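Side-chain contacts in B-agarase (Agarivorans gilvus, PDB 5Z6P), which breaks down agar polysaccharide as a beta-agarase of glycoside hydrolase family 50, probably by cleaving beta-galactosidic linkages: residues 578-581 with 582-585; 563-566 with 567-571; 227-230 with 231-234; 555-559 with 560-564. One frame throughout, in Å; residues are numbered along the deposited sequence.

Overall arrangement
Contacts 1, 2 and 4 form one helical cluster on one side of the chain's centre. Contact 3 lies on the opposite side, in a loop, with its centre about 56 Å or more from the others. Contact 4 finishes helix 553-560, contact 2 starts helix 567-572 and contact 1 starts helix 581-609. Contacts 2 and 4 share Asn563 and Leu564. Contact 1 touches contact 4 where Asn580 reaches the carbonyl of Ser559. Contacts 1 and 2 are surface contacts; 3 and 4 are partly buried. Side chains cap backbone donors in contacts 1 and 2. Contact 4 adds a CH-pi overlap, and contact 3 relies on an Asx turn and a water.

Contact 1. Residues 578-581 with 582-585; sequences THNS and AQVE
Asn580 and Gln583 trade side-chain-to-backbone hydrogen bonds across the start of helix 581-609. This is a capping box. Asn580, the N-cap, accepts Gln583 N on OD1 at 2.8 Å, and the bond is nearly straight at 168°. The amide of Asn580 reaches this donor because CG sits between its own backbone N and carbonyl carbon (chi1 56°). In return Asn580 N gives to Gln583 OE1 at 3.0 Å, in the carbonyl plane and on a lone pair. The Gln583 chain runs extended beyond CG to get there. The two side chains cross at about a right angle.

Ordinary helical bonds follow. Val584 N binds Asn580 O and Glu585 N binds Ser581 O.

Two waters add links. One accepts from Thr578 N at 3.0 Å and from Gln583 NE2 at 2.8 Å. The other accepts from Ala582 N at 3.0 Å and also bonds Ser581 OG.

Two side chains bond to partners outside. His579 turns elsewhere and bonds Tyr587 OH through ND1. Asn580 ND2 gives to Ser559 O, on helix 553-560.

The Val584 methyl CG2 rests against a polar atom, the carbonyl oxygen of Asn580, at 3.3 Å.

Both ends of the Gln583 amide are therefore engaged, which should fix its rotation. The first turn has its Ala582 and Gln583 N-H groups met by a water and a side chain.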
loop_
_atom_site.group_PDB
_atom_site.type_symbol
_atom_site.label_atom_id
_atom_site.label_comp_id
_atom_site.label_asym_id
_atom_site.label_seq_id
_atom_site.Cartn_x
_atom_site.Cartn_y
_atom_site.Cartn_z
ATOM N N THR A 578 5.302 16.729 29.156
ATOM C CA THR A 578 4.273 17.645 28.689
ATOM C C THR A 578 4.429 17.966 27.203
ATOM O O THR A 578 3.521 18.514 26.592
ATOM C CB THR A 578 4.278 18.950 29.504
ATOM O OG1 THR A 578 5.441 19.725 29.182
ATOM C CG2 THR A 578 4.274 18.632 30.994
ATOM N N HIS A 579 5.583 17.618 26.639
ATOM C CA HIS A 579 5.869 17.854 25.229
ATOM C C HIS A 579 5.882 19.349 24.874
ATOM O O HIS A 579 5.209 19.754 23.939
ATOM C CB HIS A 579 4.849 17.134 24.331
ATOM C CG HIS A 579 4.669 15.678 24.629
ATOM N ND1 HIS A 579 5.645 14.906 25.234
ATOM C CD2 HIS A 579 3.628 14.844 24.413
ATOM C CE1 HIS A 579 5.209 13.672 25.375
ATOM N NE2 HIS A 579 3.983 13.605 24.880
ATOM N N ASN A 580 6.655 20.171 25.587
ATOM C CA ASN A 580 6.738 21.583 25.216
ATOM C C ASN A 580 7.610 21.734 23.982
ATOM O O ASN A 580 8.073 20.741 23.435
ATOM C CB ASN A 580 7.247 22.454 26.388
ATOM C CG ASN A 580 8.597 21.998 26.950
ATOM O OD1 ASN A 580 9.424 21.426 26.254
ATOM N ND2 ASN A 580 8.810 22.260 28.224
ATOM N N SER A 581 7.837 22.959 23.528
ATOM C CA SER A 581 8.549 23.129 22.263
ATOM C C SER A 581 10.015 22.715 22.373
ATOM O O SER A 581 10.597 22.239 21.401
ATOM C CB SER A 581 8.442 24.568 21.758
ATOM O OG SER A 581 8.855 25.483 22.741
ATOM N N ALA A 582 10.604 22.877 23.553
ATOM C CA ALA A 582 11.993 22.466 23.756
ATOM C C ALA A 582 12.133 20.943 23.747
ATOM O O ALA A 582 13.037 20.402 23.131
ATOM C CB ALA A 582 12.532 23.032 25.044
ATOM N N GLN A 583 11.235 20.257 24.437
ATOM C CA GLN A 583 11.229 18.802 24.420
ATOM C C GLN A 583 11.045 18.236 23.013
ATOM O O GLN A 583 11.626 17.211 22.686
ATOM C CB GLN A 583 10.137 18.260 25.349
ATOM C CG GLN A 583 10.488 18.383 26.830
ATOM C CD GLN A 583 9.314 18.083 27.754
ATOM O OE1 GLN A 583 8.169 18.378 27.436
ATOM N NE2 GLN A 583 9.609 17.518 28.913
ATOM N N VAL A 584 10.242 18.897 22.181
ATOM C CA VAL A 584 9.996 18.394 20.827
ATOM C C VAL A 584 11.245 18.553 19.957
ATOM O O VAL A 584 11.578 17.662 19.192
ATOM C CB VAL A 584 8.783 19.090 20.172
ATOM C CG1 VAL A 584 8.690 18.762 18.692
ATOM C CG2 VAL A 584 7.489 18.658 20.887
ATOM N N GLU A 585 11.955 19.670 20.096
ATOM C CA GLU A 585 13.277 19.786 19.472
ATOM C C GLU A 585 14.175 18.609 19.872
ATOM O O GLU A 585 14.834 18.020 19.033
ATOM C CB GLU A 585 13.953 21.109 19.851
ATOM C CG GLU A 585 13.453 22.328 19.079
ATOM C CD GLU A 585 13.721 23.641 19.819
ATOM O OE1 GLU A 585 13.128 24.671 19.443
ATOM O OE2 GLU A 585 14.512 23.644 20.785
HETATM O O HOH W 1 7.629 17.528 30.921
HETATM O O HOH W 2 9.871 25.037 25.530
#

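Contact 2. Residues 563-566 with 567-571; sequences NLAS and WADLA
Ser566 OG caps the backbone N of Asp569 at the start of helix 567-572. Ser566 is the N-cap. Its OG accepts from Asp569 N at 3.1 Å, with an N-H...O angle of 143°. The hydroxyl can do this because chi1 of 64° places it between its own N and carbonyl carbon.

Asp569 N also makes a weak bond to Ser566 O. That oxygen takes a better one from Leu570 N at 3.2 Å, the first regular helical bond.

The carboxylate of Asp569 reaches back past Ser566. Its OD2 accepts from Ala565 N at 3.1 Å, almost perfectly straight at 178°, on the anti lone pair. Leu564 CD2 packs beside this oxygen at 3.9 Å. Leu564 CD1 meets Leu570 CD1 at 4.0 Å, so an apolar patch borders the polar one.

Outside partners take up two more polar atoms. Trp567 NE1 gives to Thr551 O, and Leu570 O receives Lys539 NZ. Trp567 also packs on helix 537-550 and helix 553-560.

The arrangement is that of a serine N-cap: the hydroxyl takes up an N-H of the first helical turn, while an aspartate of that turn ties down the chain leading in.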
loop_
_atom_site.group_PDB
_atom_site.type_symbol
_atom_site.label_atom_id
_atom_site.label_comp_id
_atom_site.label_asym_id
_atom_site.label_seq_id
_atom_site.Cartn_x
_atom_site.Cartn_y
_atom_site.Cartn_z
ATOM N N ASN A 563 11.639 17.940 37.168
ATOM C CA ASN A 563 12.396 17.996 38.419
ATOM C C ASN A 563 13.258 16.754 38.600
ATOM O O ASN A 563 13.230 16.139 39.660
ATOM C CB ASN A 563 11.470 18.124 39.646
ATOM C CG ASN A 563 10.392 19.176 39.479
ATOM O OD1 ASN A 563 9.203 18.870 39.551
ATOM N ND2 ASN A 563 10.794 20.416 39.280
ATOM N N LEU A 564 13.985 16.355 37.563
ATOM C CA LEU A 564 14.821 15.164 37.655
ATOM C C LEU A 564 16.004 15.412 38.595
ATOM O O LEU A 564 16.570 16.498 38.614
ATOM C CB LEU A 564 15.294 14.740 36.262
ATOM C CG LEU A 564 14.134 14.338 35.338
ATOM C CD1 LEU A 564 14.581 14.119 33.905
ATOM C CD2 LEU A 564 13.489 13.074 35.883
ATOM N N ALA A 565 16.363 14.401 39.378
ATOM C CA ALA A 565 17.451 14.517 40.350
ATOM C C ALA A 565 18.856 14.392 39.743
ATOM O O ALA A 565 19.810 14.934 40.278
ATOM C CB ALA A 565 17.276 13.470 41.451
ATOM N N SER A 566 18.981 13.673 38.635
ATOM C CA SER A 566 20.292 13.338 38.089
ATOM C C SER A 566 20.140 12.718 36.723
ATOM O O SER A 566 19.032 12.410 36.294
ATOM C CB SER A 566 21.031 12.349 38.999
ATOM O OG SER A 566 20.325 11.110 39.055
ATOM N N TRP A 567 21.262 12.495 36.059
ATOM C CA TRP A 567 21.233 11.830 34.771
ATOM C C TRP A 567 20.762 10.391 34.964
ATOM O O TRP A 567 20.063 9.852 34.132
ATOM C CB TRP A 567 22.604 11.910 34.098
ATOM C CG TRP A 567 22.892 13.314 33.626
ATOM C CD1 TRP A 567 23.864 14.143 34.082
ATOM C CD2 TRP A 567 22.160 14.056 32.636
ATOM N NE1 TRP A 567 23.803 15.349 33.432
ATOM C CE2 TRP A 567 22.762 15.326 32.536
ATOM C CE3 TRP A 567 21.072 13.763 31.807
ATOM C CZ2 TRP A 567 22.312 16.313 31.647
ATOM C CZ3 TRP A 567 20.614 14.746 30.917
ATOM C CH2 TRP A 567 21.237 16.004 30.848
ATOM N N ALA A 568 21.138 9.801 36.091
ATOM C CA ALA A 568 20.719 8.456 36.453
ATOM C C ALA A 568 19.193 8.405 36.583
ATOM O O ALA A 568 18.575 7.423 36.209
ATOM C CB ALA A 568 21.404 8.003 37.761
ATOM N N ASP A 569 18.597 9.490 37.070
ATOM C CA ASP A 569 17.149 9.585 37.221
ATOM C C ASP A 569 16.462 9.617 35.856
ATOM O O ASP A 569 15.410 9.002 35.654
ATOM C CB ASP A 569 16.775 10.823 38.050
ATOM C CG ASP A 569 15.379 10.725 38.673
ATOM O OD1 ASP A 569 14.782 9.638 38.627
ATOM O OD2 ASP A 569 14.883 11.734 39.220
ATOM N N LEU A 570 17.065 10.329 34.912
ATOM C CA LEU A 570 16.594 10.310 33.533
ATOM C C LEU A 570 16.684 8.915 32.964
ATOM O O LEU A 570 15.750 8.414 32.367
ATOM C CB LEU A 570 17.421 11.244 32.661
ATOM C CG LEU A 570 17.047 11.247 31.179
ATOM C CD1 LEU A 570 15.619 11.641 31.005
ATOM C CD2 LEU A 570 17.949 12.197 30.403
ATOM N N ALA A 571 17.862 8.332 33.129
ATOM C CA ALA A 571 18.188 7.041 32.580
ATOM C C ALA A 571 17.208 5.945 33.021
ATOM O O ALA A 571 16.923 5.043 32.254
ATOM C CB ALA A 571 19.610 6.664 32.969
#

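Contact 3. Residues 227-230 with 231-234; sequences GQNA and QQEH
The Asn229 amide lies flat beneath Gln232 CB. This carbon sits over one face, 3.5 Å from Asn229 CG and almost straight above it. The Asn229 and Gln232 side chains cross at about a right angle, and their amide planes are 56° apart. Beyond CB the Gln232 chain bends at chi2, and CB is the part that touches Asn229. Asn229 also packs against Trp164. The His234 ring meets a water at its edge, in the ring plane, 3.0 Å from NE2. The same water donates to Gln228 OE1 at 2.8 Å and so bridges Gln228 and His234 across the loop.

The direct bond is made by the Asn229 oxygen. Gln231 N gives to Asn229 OD1 at 2.8 Å. The donor lies nearly on the line of the amide C=O, but the N-H...O angle is a modest 133°. Asn229 reaches it with CG opposite its backbone N (chi1 -178°). Gln232 N is also near this oxygen, at 3.1 Å, but its angle is too poor for a bond.

Asn229 ND2 gives to Gly677 O, so both ends of this buried amide are used. Lys237 NZ bonds both Asn229 O and Gln232 O. Those two carbonyl oxygens are only 3.4 Å apart, and the lysine probably eases their repulsion.

An asparagine oxygen bound to the N-H two residues on is an Asx turn, here in the loop between strand 199-210 and helix 241-255.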
loop_
_atom_site.group_PDB
_atom_site.type_symbol
_atom_site.label_atom_id
_atom_site.label_comp_id
_atom_site.label_asym_id
_atom_site.label_seq_id
_atom_site.Cartn_x
_atom_site.Cartn_y
_atom_site.Cartn_z
ATOM N N GLY A 227 -11.002 -19.282 -10.104
ATOM C CA GLY A 227 -10.775 -18.292 -9.074
ATOM C C GLY A 227 -11.502 -16.985 -9.355
ATOM O O GLY A 227 -11.470 -16.080 -8.532
ATOM N N GLN A 228 -12.163 -16.897 -10.508
ATOM C CA GLN A 228 -12.853 -15.672 -10.900
ATOM C C GLN A 228 -14.203 -15.537 -10.221
ATOM O O GLN A 228 -14.712 -16.492 -9.636
ATOM C CB GLN A 228 -13.045 -15.628 -12.416
ATOM C CG GLN A 228 -11.770 -15.611 -13.229
ATOM C CD GLN A 228 -12.025 -15.987 -14.676
ATOM O OE1 GLN A 228 -11.357 -15.497 -15.592
ATOM N NE2 GLN A 228 -13.003 -16.869 -14.889
ATOM N N ASN A 229 -14.784 -14.344 -10.300
ATOM C CA ASN A 229 -16.132 -14.118 -9.801
ATOM C C ASN A 229 -17.129 -14.830 -10.733
ATOM O O ASN A 229 -17.208 -14.516 -11.919
ATOM C CB ASN A 229 -16.418 -12.604 -9.697
ATOM C CG ASN A 229 -17.797 -12.298 -9.139
ATOM O OD1 ASN A 229 -18.768 -12.982 -9.444
ATOM N ND2 ASN A 229 -17.889 -11.264 -8.320
ATOM N N ALA A 230 -17.871 -15.796 -10.193
ATOM C CA ALA A 230 -18.834 -16.578 -10.978
ATOM C C ALA A 230 -20.041 -15.779 -11.451
ATOM O O ALA A 230 -20.575 -16.048 -12.515
ATOM C CB ALA A 230 -19.316 -17.788 -10.170
ATOM N N GLN A 231 -20.477 -14.811 -10.654
ATOM C CA GLN A 231 -21.736 -14.102 -10.901
ATOM C C GLN A 231 -21.546 -12.777 -11.641
ATOM O O GLN A 231 -22.487 -11.982 -11.763
ATOM C CB GLN A 231 -22.455 -13.862 -9.568
ATOM C CG GLN A 231 -22.662 -15.146 -8.773
ATOM C CD GLN A 231 -23.355 -14.925 -7.453
ATOM O OE1 GLN A 231 -23.665 -13.797 -7.083
ATOM N NE2 GLN A 231 -23.586 -16.006 -6.718
ATOM N N GLN A 232 -20.330 -12.558 -12.137
ATOM C CA GLN A 232 -19.959 -11.311 -12.810
ATOM C C GLN A 232 -19.378 -11.601 -14.177
ATOM O O GLN A 232 -18.676 -12.587 -14.363
ATOM C CB GLN A 232 -18.942 -10.518 -11.962
ATOM C CG GLN A 232 -17.841 -9.771 -12.768
ATOM C CD GLN A 232 -18.070 -8.274 -12.842
ATOM O OE1 GLN A 232 -18.863 -7.711 -12.093
ATOM N NE2 GLN A 232 -17.369 -7.623 -13.745
ATOM N N GLU A 233 -19.654 -10.731 -15.130
ATOM C CA GLU A 233 -19.057 -10.834 -16.442
ATOM C C GLU A 233 -18.193 -9.610 -16.700
ATOM O O GLU A 233 -18.541 -8.510 -16.296
ATOM C CB GLU A 233 -20.148 -10.963 -17.512
ATOM C CG GLU A 233 -19.677 -11.565 -18.806
ATOM C CD GLU A 233 -19.297 -13.018 -18.652
ATOM O OE1 GLU A 233 -20.077 -13.778 -18.033
ATOM O OE2 GLU A 233 -18.215 -13.397 -19.141
ATOM N N HIS A 234 -17.064 -9.794 -17.364
ATOM C CA HIS A 234 -16.242 -8.661 -17.726
ATOM C C HIS A 234 -15.433 -9.046 -18.950
ATOM O O HIS A 234 -15.306 -10.228 -19.263
ATOM C CB HIS A 234 -15.341 -8.214 -16.548
ATOM C CG HIS A 234 -14.224 -9.162 -16.235
ATOM N ND1 HIS A 234 -12.993 -9.099 -16.863
ATOM C CD2 HIS A 234 -14.147 -10.196 -15.366
ATOM C CE1 HIS A 234 -12.219 -10.059 -16.397
ATOM N NE2 HIS A 234 -12.897 -10.744 -15.493
HETATM O O HOH W 3 -10.866 -12.849 -14.725
#

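Contact 4. Residues 555-559 with 560-564; sequences ALNQS and WQTNL
Leu556 lays its CD1 over one face of the Trp560 indole. The methyl is 3.8 Å from the centroid of the six-membered ring and 13° off its normal, a CH-pi contact. This is the C-terminal end of helix 553-560, one turn of which separates the two residues. Gln561 leaves the helix with positive phi (57°), and Thr562 N closes back on Asn557 O at 3.1 Å. Both resemble a Schellman ending, although Gln561 N bonds weakly to Asn557 O and not to Gln558 O. Trp560 N still bonds Leu556 O at 2.7 Å, nearly along the carbonyl direction.

Leu556 reaches the indole with CG anti to its own N (chi1 175°). Its other methyl, CD2, packs on Leu564 CD1 and lies 3.7 Å from Thr562 OG1. The indole NE1 hydrogen-bonds Asp586 OD2 on helix 581-609. Ser559 OG sits at the ring edge, near the plane, and bonds Tyr550 OH.

The polar centre is the Asn557 amide. It reaches the departing chain at Thr562 and Leu564, and grips Leu564 by both backbone groups. ND2 gives to Leu564 O at 2.8 Å, with the acceptor in the plane of the amide. OD1 takes Leu564 N at 2.9 Å, from a donor tilted out of the amide plane. With three bonds the amide can hardly turn. The third is the shortest: the hydroxyl of Thr562 gives its proton to the same oxygen, with OG1 2.6 Å from Asn557 OD1.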
loop_
_atom_site.group_PDB
_atom_site.type_symbol
_atom_site.label_atom_id
_atom_site.label_comp_id
_atom_site.label_asym_id
_atom_site.label_seq_id
_atom_site.Cartn_x
_atom_site.Cartn_y
_atom_site.Cartn_z
ATOM N N ALA A 555 19.992 22.031 33.795
ATOM C CA ALA A 555 19.735 22.687 32.527
ATOM C C ALA A 555 18.642 21.959 31.715
ATOM O O ALA A 555 17.809 22.591 31.065
ATOM C CB ALA A 555 21.027 22.788 31.727
ATOM N N LEU A 556 18.635 20.635 31.761
ATOM C CA LEU A 556 17.534 19.892 31.158
ATOM C C LEU A 556 16.212 20.209 31.879
ATOM O O LEU A 556 15.181 20.407 31.243
ATOM C CB LEU A 556 17.804 18.385 31.183
ATOM C CG LEU A 556 16.598 17.590 30.672
ATOM C CD1 LEU A 556 17.046 16.480 29.733
ATOM C CD2 LEU A 556 15.822 17.010 31.834
ATOM N N ASN A 557 16.254 20.245 33.207
ATOM C CA ASN A 557 15.062 20.528 34.001
ATOM C C ASN A 557 14.468 21.889 33.669
ATOM O O ASN A 557 13.261 22.017 33.547
ATOM C CB ASN A 557 15.372 20.437 35.492
ATOM C CG ASN A 557 15.403 18.992 35.999
ATOM O OD1 ASN A 557 14.828 18.095 35.391
ATOM N ND2 ASN A 557 16.078 18.771 37.109
ATOM N N GLN A 558 15.330 22.889 33.508
ATOM C CA GLN A 558 14.937 24.235 33.096
ATOM C C GLN A 558 14.194 24.211 31.757
ATOM O O GLN A 558 13.135 24.807 31.603
ATOM C CB GLN A 558 16.178 25.129 32.988
ATOM C CG GLN A 558 15.924 26.632 33.056
ATOM C CD GLN A 558 14.779 27.004 33.986
ATOM O OE1 GLN A 558 13.723 27.469 33.544
ATOM N NE2 GLN A 558 14.985 26.803 35.286
ATOM N N SER A 559 14.768 23.497 30.799
ATOM C CA SER A 559 14.216 23.401 29.453
ATOM C C SER A 559 12.958 22.535 29.387
ATOM O O SER A 559 11.983 22.915 28.753
ATOM C CB SER A 559 15.290 22.868 28.508
ATOM O OG SER A 559 14.738 22.406 27.296
ATOM N N TRP A 560 12.985 21.384 30.055
ATOM C CA TRP A 560 11.870 20.446 30.025
ATOM C C TRP A 560 10.769 20.779 31.034
ATOM O O TRP A 560 9.689 20.216 30.961
ATOM C CB TRP A 560 12.351 19.020 30.297
ATOM C CG TRP A 560 13.023 18.377 29.159
ATOM C CD1 TRP A 560 13.581 18.993 28.084
ATOM C CD2 TRP A 560 13.201 16.975 28.962
ATOM N NE1 TRP A 560 14.108 18.070 27.237
ATOM C CE2 TRP A 560 13.889 16.823 27.747
ATOM C CE3 TRP A 560 12.860 15.843 29.702
ATOM C CZ2 TRP A 560 14.235 15.573 27.249
ATOM C CZ3 TRP A 560 13.196 14.605 29.204
ATOM C CH2 TRP A 560 13.888 14.477 27.990
ATOM N N GLN A 561 11.064 21.684 31.965
ATOM C CA GLN A 561 10.186 21.987 33.096
ATOM C C GLN A 561 9.909 20.718 33.892
ATOM O O GLN A 561 8.767 20.398 34.191
ATOM C CB GLN A 561 8.884 22.642 32.625
ATOM C CG GLN A 561 9.058 24.035 31.996
ATOM C CD GLN A 561 9.571 25.091 32.976
ATOM O OE1 GLN A 561 9.621 24.865 34.184
ATOM N NE2 GLN A 561 9.963 26.247 32.450
ATOM N N THR A 562 10.981 19.990 34.198
ATOM C CA THR A 562 10.925 18.761 34.977
ATOM C C THR A 562 11.713 18.922 36.277
ATOM O O THR A 562 12.379 19.922 36.464
ATOM C CB THR A 562 11.492 17.562 34.191
ATOM O OG1 THR A 562 12.814 17.877 33.727
ATOM C CG2 THR A 562 10.582 17.211 32.998
ATOM N N ASN A 563 11.639 17.940 37.168
ATOM C CA ASN A 563 12.396 17.996 38.419
ATOM C C ASN A 563 13.258 16.754 38.600
ATOM O O ASN A 563 13.230 16.139 39.660
ATOM C CB ASN A 563 11.470 18.124 39.646
ATOM C CG ASN A 563 10.392 19.176 39.479
ATOM O OD1 ASN A 563 9.203 18.870 39.551
ATOM N ND2 ASN A 563 10.794 20.416 39.280
ATOM N N LEU A 564 13.985 16.355 37.563
ATOM C CA LEU A 564 14.821 15.164 37.655
ATOM C C LEU A 564 16.004 15.412 38.595
ATOM O O LEU A 564 16.570 16.498 38.614
ATOM C CB LEU A 564 15.294 14.740 36.262
ATOM C CG LEU A 564 14.134 14.338 35.338
ATOM C CD1 LEU A 564 14.581 14.119 33.905
ATOM C CD2 LEU A 564 13.489 13.074 35.883
#